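Local atomic coordinates of interphotoreceptor retinoid-binding protein (Xenopus laevis, PDB entry 1J7X), a protein that probably binds and carries retinoids between cells of the retina, and is related in sequence to S41 peptidases. Residues H9-C12 / D13-N17; E23-P26 / T27-Q30; E44-A47 / A48-Y52; S56-D60 / P61-L65; G275-P278 / D279-L283. All coordinates share one frame; numbering follows the deposited sequence.

Contact 1. Residues H9-C12 / D13-N17; sequences HQLC and DILAN
The flat groups that meet between H9-C12 and D13-N17 are peptide carbonyls, each with a backbone N-H at its oxygen. L15 N lies 2.8 Å from L11 O, and its N-H points almost straight at the oxygen (177°). I14 N is also 2.8 Å from Q10 O. The other two bonds are longer. D13 N is 3.3 Å from H9 O, and A16 N is 3.1 Å from C12 O. Side-chain carbons crowd Q10 O and L11 O. I14 has CG1 beside its own backbone N (chi1 -62°), and this brings CG1 to 3.0 Å from Q10 O. L15 CG rests 3.2 Å from L11 O. The four consecutive i to i+4 bonds are those of a regular alpha-helix, here the second half of helix 2-18 in the N-terminal region. L11 and L15 form one buried ridge on it. L11 turns CG to the side of its carbonyl carbon (chi1 174°), which carries CD1 forward to 3.7 Å from L15 CG. The two leucines meet at a slant. Beyond them L15 also touches I25 and L63, and C12 touches L29 and L32. On another side of the helix Q10 NE2 is hydrogen-bonded to G250 O, while H9 and D13 are exposed.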
loop_
_atom_site.group_PDB
_atom_site.type_symbol
_atom_site.label_atom_id
_atom_site.label_comp_id
_atom_site.label_asym_id
_atom_site.label_seq_id
_atom_site.Cartn_x
_atom_site.Cartn_y
_atom_site.Cartn_z
ATOM N N HIS A 9 -30.584 -7.054 -4.310
ATOM C CA HIS A 9 -30.544 -6.971 -5.767
ATOM C C HIS A 9 -29.360 -6.063 -6.222
ATOM O O HIS A 9 -28.631 -6.341 -7.114
ATOM C CB HIS A 9 -31.913 -6.387 -6.307
ATOM C CG HIS A 9 -32.032 -6.361 -7.784
ATOM N ND1 HIS A 9 -32.285 -5.208 -8.487
ATOM C CD2 HIS A 9 -31.749 -7.294 -8.706
ATOM C CE1 HIS A 9 -32.215 -5.460 -9.778
ATOM N NE2 HIS A 9 -31.931 -6.734 -9.939
ATOM N N GLN A 10 -29.215 -4.944 -5.560
ATOM C CA GLN A 10 -28.173 -4.021 -5.954
ATOM C C GLN A 10 -26.808 -4.712 -5.673
ATOM O O GLN A 10 -25.870 -4.643 -6.503
ATOM C CB GLN A 10 -28.349 -2.758 -5.162
ATOM C CG GLN A 10 -29.561 -1.880 -5.504
ATOM C CD GLN A 10 -29.620 -0.520 -4.724
ATOM O OE1 GLN A 10 -28.695 0.331 -4.827
ATOM N NE2 GLN A 10 -30.655 -0.361 -3.901
ATOM N N LEU A 11 -26.713 -5.325 -4.512
ATOM C CA LEU A 11 -25.429 -6.010 -4.110
ATOM C C LEU A 11 -24.953 -7.002 -5.126
ATOM O O LEU A 11 -23.814 -6.959 -5.674
ATOM C CB LEU A 11 -25.565 -6.649 -2.740
ATOM C CG LEU A 11 -24.384 -7.493 -2.305
ATOM C CD1 LEU A 11 -23.150 -6.632 -2.189
ATOM C CD2 LEU A 11 -24.666 -8.214 -1.027
ATOM N N CYS A 12 -25.851 -7.904 -5.511
ATOM C CA CYS A 12 -25.462 -8.887 -6.499
ATOM C C CYS A 12 -25.031 -8.266 -7.805
ATOM O O CYS A 12 -24.104 -8.763 -8.416
ATOM C CB CYS A 12 -26.649 -9.860 -6.737
ATOM S SG CYS A 12 -26.812 -10.960 -5.363
ATOM N N ASP A 13 -25.681 -7.205 -8.210
ATOM C CA ASP A 13 -25.290 -6.530 -9.414
ATOM C C ASP A 13 -23.876 -5.890 -9.231
ATOM O O ASP A 13 -22.998 -6.017 -10.087
ATOM C CB ASP A 13 -26.318 -5.465 -9.725
ATOM C CG ASP A 13 -26.078 -4.789 -11.056
ATOM O OD1 ASP A 13 -25.833 -5.520 -12.049
ATOM O OD2 ASP A 13 -26.140 -3.514 -11.162
ATOM N N ILE A 14 -23.712 -5.199 -8.127
ATOM C CA ILE A 14 -22.452 -4.543 -7.882
ATOM C C ILE A 14 -21.330 -5.577 -7.918
ATOM O O ILE A 14 -20.335 -5.344 -8.550
ATOM C CB ILE A 14 -22.470 -3.880 -6.480
ATOM C CG1 ILE A 14 -23.550 -2.780 -6.333
ATOM C CG2 ILE A 14 -21.091 -3.388 -6.164
ATOM C CD1 ILE A 14 -23.393 -1.700 -7.206
ATOM N N LEU A 15 -21.478 -6.679 -7.188
ATOM C CA LEU A 15 -20.482 -7.756 -7.088
ATOM C C LEU A 15 -20.148 -8.347 -8.443
ATOM O O LEU A 15 -19.028 -8.422 -8.795
ATOM C CB LEU A 15 -20.972 -8.837 -6.169
ATOM C CG LEU A 15 -21.154 -8.500 -4.715
ATOM C CD1 LEU A 15 -21.815 -9.629 -3.996
ATOM C CD2 LEU A 15 -19.789 -8.177 -4.144
ATOM N N ALA A 16 -21.172 -8.669 -9.259
ATOM C CA ALA A 16 -20.961 -9.295 -10.553
ATOM C C ALA A 16 -20.104 -8.435 -11.454
ATOM O O ALA A 16 -19.269 -8.885 -12.172
ATOM C CB ALA A 16 -22.336 -9.573 -11.235
ATOM N N ASN A 17 -20.306 -7.140 -11.390
ATOM C CA ASN A 17 -19.587 -6.254 -12.278
ATOM C C ASN A 17 -18.300 -5.638 -11.732
ATOM O O ASN A 17 -17.486 -5.228 -12.512
ATOM C CB ASN A 17 -20.475 -5.159 -12.677
ATOM C CG ASN A 17 -21.695 -5.684 -13.437
ATOM O OD1 ASN A 17 -21.538 -6.476 -14.399
ATOM N ND2 ASN A 17 -22.881 -5.251 -13.029
#

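Contact 2. Residues E23-P26 / T27-Q30; sequences ERIP and TLLQ
This contact lies at the beginning of the short helix 25-31, which follows helix 2-18 in the N-terminal region. I25 and L29 stand one turn apart and make the closest side-chain contact. They lie side by side and point the same way. I25 CG2 and L29 CD2 are only 3.4 Å apart, closer than methyl groups usually pack. The I25 torsion (chi1 -62°, measured to CG1) leaves CG2 opposite the backbone N, and this turns the methyl along the helix toward L29. The backbone ties the same pair, with L29 N 2.8 Å from I25 O. L28 reaches back to R24. Its CD1 lies 4.2 Å from R24 CB, and L28 N bonds to R24 O at 3.1 Å. Q30 N makes a weak, bent bond to P26 O. Two waters lie on the solvent side. One donates a hydrogen bond to E23 O at 2.7 Å and accepts one from T27 N at 3.0 Å. The other bridges P26 O and Q30 NE2. Outside these residues, I25 and L29 pack on L15 and C12 of helix 2-18, and L28 packs on helix 43-58. The R24 guanidinium makes a cation-pi contact with F21. P26 has no N-H to give, and a proline is well tolerated in the first turn of an alpha-helix.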
loop_
_atom_site.group_PDB
_atom_site.type_symbol
_atom_site.label_atom_id
_atom_site.label_comp_id
_atom_site.label_asym_id
_atom_site.label_seq_id
_atom_site.Cartn_x
_atom_site.Cartn_y
_atom_site.Cartn_z
ATOM N N GLU A 23 -14.153 -14.997 -10.096
ATOM C CA GLU A 23 -14.316 -16.421 -10.003
ATOM C C GLU A 23 -15.156 -16.785 -8.859
ATOM O O GLU A 23 -15.590 -17.905 -8.762
ATOM C CB GLU A 23 -12.939 -17.122 -9.972
ATOM C CG GLU A 23 -12.089 -16.825 -8.753
ATOM C CD GLU A 23 -10.968 -15.803 -8.973
ATOM O OE1 GLU A 23 -11.266 -14.701 -9.510
ATOM O OE2 GLU A 23 -9.794 -16.161 -8.581
ATOM N N ARG A 24 -15.446 -15.829 -7.936
ATOM C CA ARG A 24 -16.290 -16.148 -6.822
ATOM C C ARG A 24 -17.759 -15.807 -7.072
ATOM O O ARG A 24 -18.603 -16.180 -6.288
ATOM C CB ARG A 24 -15.798 -15.411 -5.525
ATOM C CG ARG A 24 -14.395 -15.921 -5.117
ATOM C CD ARG A 24 -13.770 -15.202 -4.049
ATOM N NE ARG A 24 -12.461 -15.724 -3.677
ATOM C CZ ARG A 24 -11.721 -15.181 -2.698
ATOM N NH1 ARG A 24 -12.184 -14.123 -2.034
ATOM N NH2 ARG A 24 -10.563 -15.691 -2.375
ATOM N N ILE A 25 -18.050 -15.103 -8.173
ATOM C CA ILE A 25 -19.364 -14.587 -8.401
ATOM C C ILE A 25 -20.411 -15.715 -8.555
ATOM O O ILE A 25 -21.489 -15.614 -7.974
ATOM C CB ILE A 25 -19.384 -13.687 -9.589
ATOM C CG1 ILE A 25 -18.475 -12.459 -9.365
ATOM C CG2 ILE A 25 -20.770 -13.244 -9.920
ATOM C CD1 ILE A 25 -18.763 -11.640 -8.133
ATOM N N PRO A 26 -20.103 -16.750 -9.348
ATOM C CA PRO A 26 -21.115 -17.829 -9.508
ATOM C C PRO A 26 -21.642 -18.345 -8.205
ATOM O O PRO A 26 -22.852 -18.344 -7.968
ATOM C CB PRO A 26 -20.360 -18.852 -10.311
ATOM C CG PRO A 26 -19.435 -18.096 -11.115
ATOM C CD PRO A 26 -18.870 -17.024 -10.159
ATOM N N THR A 27 -20.735 -18.734 -7.310
ATOM C CA THR A 27 -21.081 -19.223 -5.991
ATOM C C THR A 27 -21.822 -18.235 -5.074
ATOM O O THR A 27 -22.782 -18.600 -4.335
ATOM C CB THR A 27 -19.812 -19.749 -5.354
ATOM O OG1 THR A 27 -19.437 -20.878 -6.118
ATOM C CG2 THR A 27 -20.072 -20.306 -3.968
ATOM N N LEU A 28 -21.441 -16.960 -5.178
ATOM C CA LEU A 28 -22.069 -15.923 -4.396
ATOM C C LEU A 28 -23.504 -15.724 -4.892
ATOM O O LEU A 28 -24.432 -15.456 -4.107
ATOM C CB LEU A 28 -21.308 -14.634 -4.583
ATOM C CG LEU A 28 -20.093 -14.560 -3.738
ATOM C CD1 LEU A 28 -19.183 -13.350 -4.238
ATOM C CD2 LEU A 28 -20.472 -14.324 -2.309
ATOM N N LEU A 29 -23.672 -15.830 -6.208
ATOM C CA LEU A 29 -25.028 -15.665 -6.809
ATOM C C LEU A 29 -25.925 -16.880 -6.448
ATOM O O LEU A 29 -27.183 -16.766 -6.438
ATOM C CB LEU A 29 -24.947 -15.502 -8.367
ATOM C CG LEU A 29 -24.773 -14.067 -8.867
ATOM C CD1 LEU A 29 -26.040 -13.231 -8.646
ATOM C CD2 LEU A 29 -23.706 -13.388 -8.172
ATOM N N GLN A 30 -25.320 -17.999 -6.087
ATOM C CA GLN A 30 -26.107 -19.155 -5.626
ATOM C C GLN A 30 -26.471 -19.000 -4.142
ATOM O O GLN A 30 -27.619 -19.266 -3.724
ATOM C CB GLN A 30 -25.288 -20.441 -5.772
ATOM C CG GLN A 30 -25.059 -20.889 -7.225
ATOM C CD GLN A 30 -26.299 -21.383 -7.927
ATOM O OE1 GLN A 30 -27.244 -21.872 -7.236
ATOM N NE2 GLN A 30 -26.311 -21.298 -9.309
HETATM O O HOH W 1 -17.861 -19.274 -8.070
HETATM O O HOH W 2 -24.472 -18.925 -10.231
#

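Contact 3. Residues E44-A47 / A48-Y52; sequences EDIA and AKLNY
I46 and L50 form the tight side of this helical contact. They lie side by side, one turn apart, and point the same way. I46 CG2 sits 3.8 Å from L50 CD1. With chi1 at -72°, I46 swings CG2 away from its own N and toward the next turn, where L50 stands. The backbone fixes the spacing, with L50 N 3.0 Å from I46 O. Both residues are buried. On a neighbouring face the N51 side chain lies against the A47 carbonyl: N51 N is 2.7 Å from A47 O, and N51 CB packs 3.0 Å from that same oxygen. The solvent side is looser. E44 and A48 are joined there by the backbone bond from A48 N to E44 O, 3.0 Å, but the E44 side chain heads away from the turn. D45 and K49 share a short bond, 2.7 Å from K49 N to D45 O, yet their charged ends diverge. K49 NZ makes a long, weak ion pair with E53. D45 N is bonded to S42 OG, close to the start of the helix. The contact lies in helix 43-58. L50 packs on L32, Y37 and L65, I46 on V40, and N51 on strand 64-67.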
loop_
_atom_site.group_PDB
_atom_site.type_symbol
_atom_site.label_atom_id
_atom_site.label_comp_id
_atom_site.label_asym_id
_atom_site.label_seq_id
_atom_site.Cartn_x
_atom_site.Cartn_y
_atom_site.Cartn_z
ATOM N N GLU A 44 -28.727 -2.020 9.967
ATOM C CA GLU A 44 -27.679 -2.609 10.756
ATOM C C GLU A 44 -27.694 -4.128 10.676
ATOM O O GLU A 44 -26.603 -4.750 10.555
ATOM C CB GLU A 44 -27.763 -2.136 12.220
ATOM C CG GLU A 44 -26.549 -2.544 13.130
ATOM C CD GLU A 44 -26.558 -1.874 14.526
ATOM O OE1 GLU A 44 -26.410 -0.608 14.625
ATOM O OE2 GLU A 44 -26.723 -2.608 15.546
ATOM N N ASP A 45 -28.881 -4.721 10.791
ATOM C CA ASP A 45 -28.990 -6.167 10.729
ATOM C C ASP A 45 -28.638 -6.667 9.352
ATOM O O ASP A 45 -27.931 -7.686 9.238
ATOM C CB ASP A 45 -30.385 -6.605 11.051
ATOM C CG ASP A 45 -30.871 -6.119 12.407
ATOM O OD1 ASP A 45 -30.087 -6.100 13.396
ATOM O OD2 ASP A 45 -32.097 -5.821 12.548
ATOM N N ILE A 46 -29.136 -5.966 8.320
ATOM C CA ILE A 46 -28.787 -6.334 6.953
ATOM C C ILE A 46 -27.292 -6.310 6.702
ATOM O O ILE A 46 -26.720 -7.243 6.156
ATOM C CB ILE A 46 -29.482 -5.413 5.967
ATOM C CG1 ILE A 46 -30.975 -5.748 5.954
ATOM C CG2 ILE A 46 -28.989 -5.603 4.631
ATOM C CD1 ILE A 46 -31.659 -5.759 7.301
ATOM N N ALA A 47 -26.649 -5.256 7.124
ATOM C CA ALA A 47 -25.205 -5.165 6.940
ATOM C C ALA A 47 -24.483 -6.334 7.674
ATOM O O ALA A 47 -23.662 -7.111 7.116
ATOM C CB ALA A 47 -24.706 -3.822 7.455
ATOM N N ALA A 48 -24.864 -6.532 8.928
ATOM C CA ALA A 48 -24.247 -7.587 9.700
ATOM C C ALA A 48 -24.469 -8.970 9.130
ATOM O O ALA A 48 -23.569 -9.794 9.016
ATOM C CB ALA A 48 -24.659 -7.519 11.177
ATOM N N LYS A 49 -25.717 -9.226 8.701
ATOM C CA LYS A 49 -25.974 -10.515 8.157
ATOM C C LYS A 49 -25.206 -10.782 6.856
ATOM O O LYS A 49 -24.709 -11.861 6.659
ATOM C CB LYS A 49 -27.509 -10.616 7.888
ATOM C CG LYS A 49 -27.933 -11.922 7.294
ATOM C CD LYS A 49 -27.586 -13.133 8.122
ATOM C CE LYS A 49 -28.037 -14.464 7.507
ATOM N NZ LYS A 49 -27.379 -15.677 8.187
ATOM N N LEU A 50 -25.306 -9.846 5.895
ATOM C CA LEU A 50 -24.624 -9.973 4.652
ATOM C C LEU A 50 -23.108 -9.977 4.842
ATOM O O LEU A 50 -22.453 -10.774 4.145
ATOM C CB LEU A 50 -25.008 -8.929 3.659
ATOM C CG LEU A 50 -26.449 -9.157 3.153
ATOM C CD1 LEU A 50 -26.954 -7.901 2.472
ATOM C CD2 LEU A 50 -26.373 -10.297 2.193
ATOM N N ASN A 51 -22.583 -9.228 5.809
ATOM C CA ASN A 51 -21.157 -9.182 6.090
ATOM C C ASN A 51 -20.692 -10.554 6.603
ATOM O O ASN A 51 -19.651 -11.102 6.125
ATOM C CB ASN A 51 -20.784 -8.115 7.084
ATOM C CG ASN A 51 -20.712 -6.781 6.482
ATOM O OD1 ASN A 51 -20.883 -5.758 7.194
ATOM N ND2 ASN A 51 -20.293 -6.733 5.245
ATOM N N TYR A 52 -21.502 -11.184 7.441
ATOM C CA TYR A 52 -21.081 -12.545 7.964
ATOM C C TYR A 52 -21.089 -13.557 6.884
ATOM O O TYR A 52 -20.167 -14.400 6.709
ATOM C CB TYR A 52 -22.060 -13.034 9.040
ATOM C CG TYR A 52 -21.430 -14.119 9.948
ATOM C CD1 TYR A 52 -20.355 -13.761 10.802
ATOM C CD2 TYR A 52 -21.893 -15.366 9.990
ATOM C CE1 TYR A 52 -19.745 -14.673 11.705
ATOM C CE2 TYR A 52 -21.300 -16.315 10.854
ATOM C CZ TYR A 52 -20.189 -15.967 11.692
ATOM O OH TYR A 52 -19.570 -16.844 12.694
#

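Contact 4. Residues S56-D60 / P61-L65; sequences SLTED and PRLVL
D60 and R62 grip each other by a side-on salt bridge. R62 NE reaches D60 OD1 at 2.9 Å along a nearly straight line (174°), and R62 NH2 reaches D60 OD2, also at 2.9 Å. Both acceptors are met on their syn sides and lie near the guanidinium plane. The nitrogens stand somewhat out of the carboxylate plane, NH2 more than NE, and the two flat groups are twisted 27° apart. D60 OD1 takes a second bond, from R62 N at 3.2 Å, which comes from above the carboxylate plane. That bond closes an Asx turn. It overlaps a type I beta turn from D60 to L63, closed by L63 N at 3.2 Å from D60 O, with P61 as its second residue. D60 holds CG anti to its own N (chi1 -174°), which brings the carboxylate to the edge of the R62 guanidinium. One step back, T58 OG1 accepts from D60 N at 3.3 Å, an ST turn, and is itself bonded to L54 O. T58 CG2 touches L63 CD2 at 4.3 Å. Y19 OH bonds D60 OD2, and R62 NH2 also hydrogen-bonds N262 OD1; Q55 NE2 bonds the D60 carbonyl that closes the beta turn. E59 leaves the helix with positive phi. The turn joins helix 43-58 to strand 64-67, which pairs antiparallel with strand 254-265. L63 packs on that strand, and T58 and L57 face L28.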
loop_
_atom_site.group_PDB
_atom_site.type_symbol
_atom_site.label_atom_id
_atom_site.label_comp_id
_atom_site.label_asym_id
_atom_site.label_seq_id
_atom_site.Cartn_x
_atom_site.Cartn_y
_atom_site.Cartn_z
ATOM N N SER A 56 -17.868 -15.471 5.132
ATOM C CA SER A 56 -17.820 -16.932 5.116
ATOM C C SER A 56 -17.561 -17.499 3.767
ATOM O O SER A 56 -16.840 -18.452 3.549
ATOM C CB SER A 56 -19.120 -17.464 5.666
ATOM O OG SER A 56 -19.249 -17.127 7.012
ATOM N N LEU A 57 -18.092 -16.837 2.785
ATOM C CA LEU A 57 -17.965 -17.244 1.453
ATOM C C LEU A 57 -16.788 -16.715 0.735
ATOM O O LEU A 57 -16.380 -17.370 -0.246
ATOM C CB LEU A 57 -19.189 -16.751 0.705
ATOM C CG LEU A 57 -20.500 -17.336 1.222
ATOM C CD1 LEU A 57 -21.651 -16.815 0.392
ATOM C CD2 LEU A 57 -20.388 -18.928 1.054
ATOM N N THR A 58 -16.212 -15.573 1.156
ATOM C CA THR A 58 -15.038 -15.006 0.428
ATOM C C THR A 58 -13.775 -14.878 1.218
ATOM O O THR A 58 -12.699 -14.821 0.664
ATOM C CB THR A 58 -15.321 -13.560 -0.107
ATOM O OG1 THR A 58 -15.495 -12.676 1.019
ATOM C CG2 THR A 58 -16.667 -13.544 -0.911
ATOM N N GLU A 59 -13.848 -14.742 2.524
ATOM C CA GLU A 59 -12.646 -14.574 3.313
ATOM C C GLU A 59 -11.871 -13.412 2.833
ATOM O O GLU A 59 -10.639 -13.465 2.743
ATOM C CB GLU A 59 -11.789 -15.832 3.376
ATOM C CG GLU A 59 -12.535 -16.998 4.085
ATOM C CD GLU A 59 -11.558 -18.205 4.306
ATOM O OE1 GLU A 59 -10.674 -18.416 3.486
ATOM O OE2 GLU A 59 -11.648 -18.885 5.307
ATOM N N ASP A 60 -12.582 -12.375 2.444
ATOM C CA ASP A 60 -12.024 -11.151 1.911
ATOM C C ASP A 60 -12.545 -10.015 2.685
ATOM O O ASP A 60 -13.541 -9.363 2.296
ATOM C CB ASP A 60 -12.391 -11.052 0.420
ATOM C CG ASP A 60 -11.764 -9.906 -0.281
ATOM O OD1 ASP A 60 -11.113 -9.041 0.323
ATOM O OD2 ASP A 60 -11.889 -9.762 -1.557
ATOM N N PRO A 61 -11.779 -9.577 3.700
ATOM C CA PRO A 61 -12.151 -8.436 4.530
ATOM C C PRO A 61 -12.346 -7.052 3.832
ATOM O O PRO A 61 -12.922 -6.148 4.432
ATOM C CB PRO A 61 -10.970 -8.324 5.577
ATOM C CG PRO A 61 -10.302 -9.601 5.548
ATOM C CD PRO A 61 -10.500 -10.182 4.105
ATOM N N ARG A 62 -11.897 -6.940 2.593
ATOM C CA ARG A 62 -11.999 -5.698 1.848
ATOM C C ARG A 62 -13.451 -5.418 1.403
ATOM O O ARG A 62 -13.842 -4.287 1.239
ATOM C CB ARG A 62 -11.070 -5.746 0.636
ATOM C CG ARG A 62 -9.588 -5.963 0.905
ATOM C CD ARG A 62 -8.811 -6.156 -0.339
ATOM N NE ARG A 62 -9.307 -7.328 -1.073
ATOM C CZ ARG A 62 -9.039 -7.572 -2.313
ATOM N NH1 ARG A 62 -8.114 -6.867 -2.952
ATOM N NH2 ARG A 62 -9.655 -8.566 -2.903
ATOM N N LEU A 63 -14.238 -6.490 1.208
ATOM C CA LEU A 63 -15.595 -6.437 0.772
ATOM C C LEU A 63 -16.399 -6.323 2.014
ATOM O O LEU A 63 -16.539 -7.286 2.789
ATOM C CB LEU A 63 -15.935 -7.734 0.013
ATOM C CG LEU A 63 -17.341 -7.986 -0.373
ATOM C CD1 LEU A 63 -17.747 -6.824 -1.283
ATOM C CD2 LEU A 63 -17.525 -9.364 -1.062
ATOM N N VAL A 64 -16.996 -5.164 2.221
ATOM C CA VAL A 64 -17.787 -4.941 3.388
ATOM C C VAL A 64 -18.914 -3.904 3.264
ATOM O O VAL A 64 -18.743 -2.831 2.649
ATOM C CB VAL A 64 -16.878 -4.530 4.604
ATOM C CG1 VAL A 64 -15.952 -3.450 4.176
ATOM C CG2 VAL A 64 -17.674 -4.164 5.855
ATOM N N LEU A 65 -20.046 -4.274 3.795
ATOM C CA LEU A 65 -21.183 -3.386 3.863
ATOM C C LEU A 65 -21.057 -2.555 5.093
ATOM O O LEU A 65 -20.803 -3.071 6.197
ATOM C CB LEU A 65 -22.508 -4.113 3.926
ATOM C CG LEU A 65 -23.028 -4.694 2.585
ATOM C CD1 LEU A 65 -22.456 -6.003 2.203
ATOM C CD2 LEU A 65 -24.615 -4.908 2.633
#

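Contact 5. Residues G275-P278 / D279-L283; sequences GVVP and DAIVL
I281 folds back over P278 and V277 after the chain turns at D279. The P278 ring and the I281 side chain cross at about a right angle. I281 CG1 is the atom that meets the ring: it lies 4.1 Å from P278 CB and 4.1 Å from P278 CD. It also rests 3.7 Å from P278 O, over the start of the turn. V277 meets the end of the same side chain at a slant, with V277 CG1 4.1 Å from I281 CD1. Two torsions bring V277 CG1 and I281 CD1 together. In V277, CG1 is trans to the backbone N (chi1 -177°). I281 instead sends CG1 back past its N (chi1 -65°), and its chain then runs extended to CD1 (chi2 176°), out to V277. The side chains meet through carbon atoms alone, and the spacings are ordinary van der Waals ones. The backbone of A280 adds one more touch, with A280 O 3.7 Å from P278 CB. The ring is buried, while V277 and I281 lie at the surface. D279 points its carboxylate elsewhere: OD2 accepts from I232 N and, weakly, from Q225 NE2, which also bonds V277 O and so ties the turn to helix 216-226. P278 packs on I232, and A280 pairs through its backbone with I232 and G234. The short strand 280-281 is the outermost strand on one side of the mixed sheet within this chain, parallel to strand 231-234. That sheet belongs to the S41 region, consistent with the beta-beta-alpha spiral of the ClpP/crotonase clan.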
loop_
_atom_site.group_PDB
_atom_site.type_symbol
_atom_site.label_atom_id
_atom_site.label_comp_id
_atom_site.label_asym_id
_atom_site.label_seq_id
_atom_site.Cartn_x
_atom_site.Cartn_y
_atom_site.Cartn_z
ATOM N N GLY A 275 -3.386 -3.983 6.204
ATOM C CA GLY A 275 -2.158 -3.593 6.909
ATOM C C GLY A 275 -0.991 -4.469 6.634
ATOM O O GLY A 275 -1.109 -5.670 6.633
ATOM N N VAL A 276 0.189 -3.896 6.408
ATOM C CA VAL A 276 1.423 -4.691 6.291
ATOM C C VAL A 276 1.715 -5.157 7.702
ATOM O O VAL A 276 1.552 -4.397 8.687
ATOM C CB VAL A 276 2.587 -3.799 5.838
ATOM C CG1 VAL A 276 3.877 -4.547 5.875
ATOM C CG2 VAL A 276 2.301 -3.263 4.451
ATOM N N VAL A 277 2.111 -6.394 7.834
ATOM C CA VAL A 277 2.466 -6.994 9.112
ATOM C C VAL A 277 3.963 -7.061 9.201
ATOM O O VAL A 277 4.622 -7.764 8.409
ATOM C CB VAL A 277 1.884 -8.447 9.222
ATOM C CG1 VAL A 277 2.218 -8.974 10.599
ATOM C CG2 VAL A 277 0.436 -8.382 9.129
ATOM N N PRO A 278 4.565 -6.277 10.093
ATOM C CA PRO A 278 6.050 -6.241 10.199
ATOM C C PRO A 278 6.653 -7.592 10.550
ATOM O O PRO A 278 5.984 -8.433 11.196
ATOM C CB PRO A 278 6.282 -5.283 11.341
ATOM C CG PRO A 278 5.094 -4.317 11.213
ATOM C CD PRO A 278 3.939 -5.260 10.940
ATOM N N ASP A 279 7.910 -7.774 10.181
ATOM C CA ASP A 279 8.691 -8.923 10.553
ATOM C C ASP A 279 8.954 -8.778 12.088
ATOM O O ASP A 279 8.803 -9.748 12.870
ATOM C CB ASP A 279 9.996 -8.941 9.807
ATOM C CG ASP A 279 9.784 -9.081 8.383
ATOM O OD1 ASP A 279 9.312 -10.183 7.977
ATOM O OD2 ASP A 279 9.915 -8.153 7.542
ATOM N N ALA A 280 9.290 -7.574 12.534
ATOM C CA ALA A 280 9.550 -7.319 13.963
ATOM C C ALA A 280 8.523 -6.326 14.478
ATOM O O ALA A 280 8.621 -5.110 14.242
ATOM C CB ALA A 280 10.989 -6.828 14.191
ATOM N N ILE A 281 7.480 -6.827 15.122
ATOM C CA ILE A 281 6.426 -6.055 15.629
ATOM C C ILE A 281 6.807 -5.399 16.920
ATOM O O ILE A 281 7.142 -6.132 17.877
ATOM C CB ILE A 281 5.141 -6.882 15.788
ATOM C CG1 ILE A 281 4.617 -7.344 14.422
ATOM C CG2 ILE A 281 4.117 -6.086 16.427
ATOM C CD1 ILE A 281 3.394 -8.256 14.446
ATOM N N VAL A 282 6.795 -4.085 16.946
ATOM C CA VAL A 282 7.052 -3.247 18.120
ATOM C C VAL A 282 6.241 -2.015 17.990
ATOM O O VAL A 282 5.711 -1.641 16.938
ATOM C CB VAL A 282 8.543 -2.908 18.311
ATOM C CG1 VAL A 282 9.351 -4.117 18.371
ATOM C CG2 VAL A 282 9.068 -2.144 17.140
ATOM N N LEU A 283 6.054 -1.285 19.107
ATOM C CA LEU A 283 5.312 -0.029 19.021
ATOM C C LEU A 283 6.235 0.962 18.187
ATOM O O LEU A 283 7.473 0.825 18.167
ATOM C CB LEU A 283 5.081 0.569 20.435
ATOM C CG LEU A 283 3.731 0.180 21.099
ATOM C CD1 LEU A 283 3.637 -1.228 21.095
ATOM C CD2 LEU A 283 3.690 0.656 22.592
#

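Contacts 1 to 4 belong to one N-terminal cluster, while contact 5 lies in the S41 family region, its nearest atoms at least about 8 Å from any of them. Contacts 1, 2 and 3 are single-helix contacts built on backbone bonds and leucine or isoleucine pairs one turn apart. Contacts 1, 3 and 4 are partly buried; contacts 2 and 5 lie at the surface. Contacts 3 and 4 share helix 43-58, but contact 4 leaves it and relies on a salt bridge. Apolar side chains join the cluster: L15 CD2 is 3.8 Å from L63 CD1, and L50 CD1 is 3.8 Å from L65 CD2. In contact 5 the side chains meet through apolar groups.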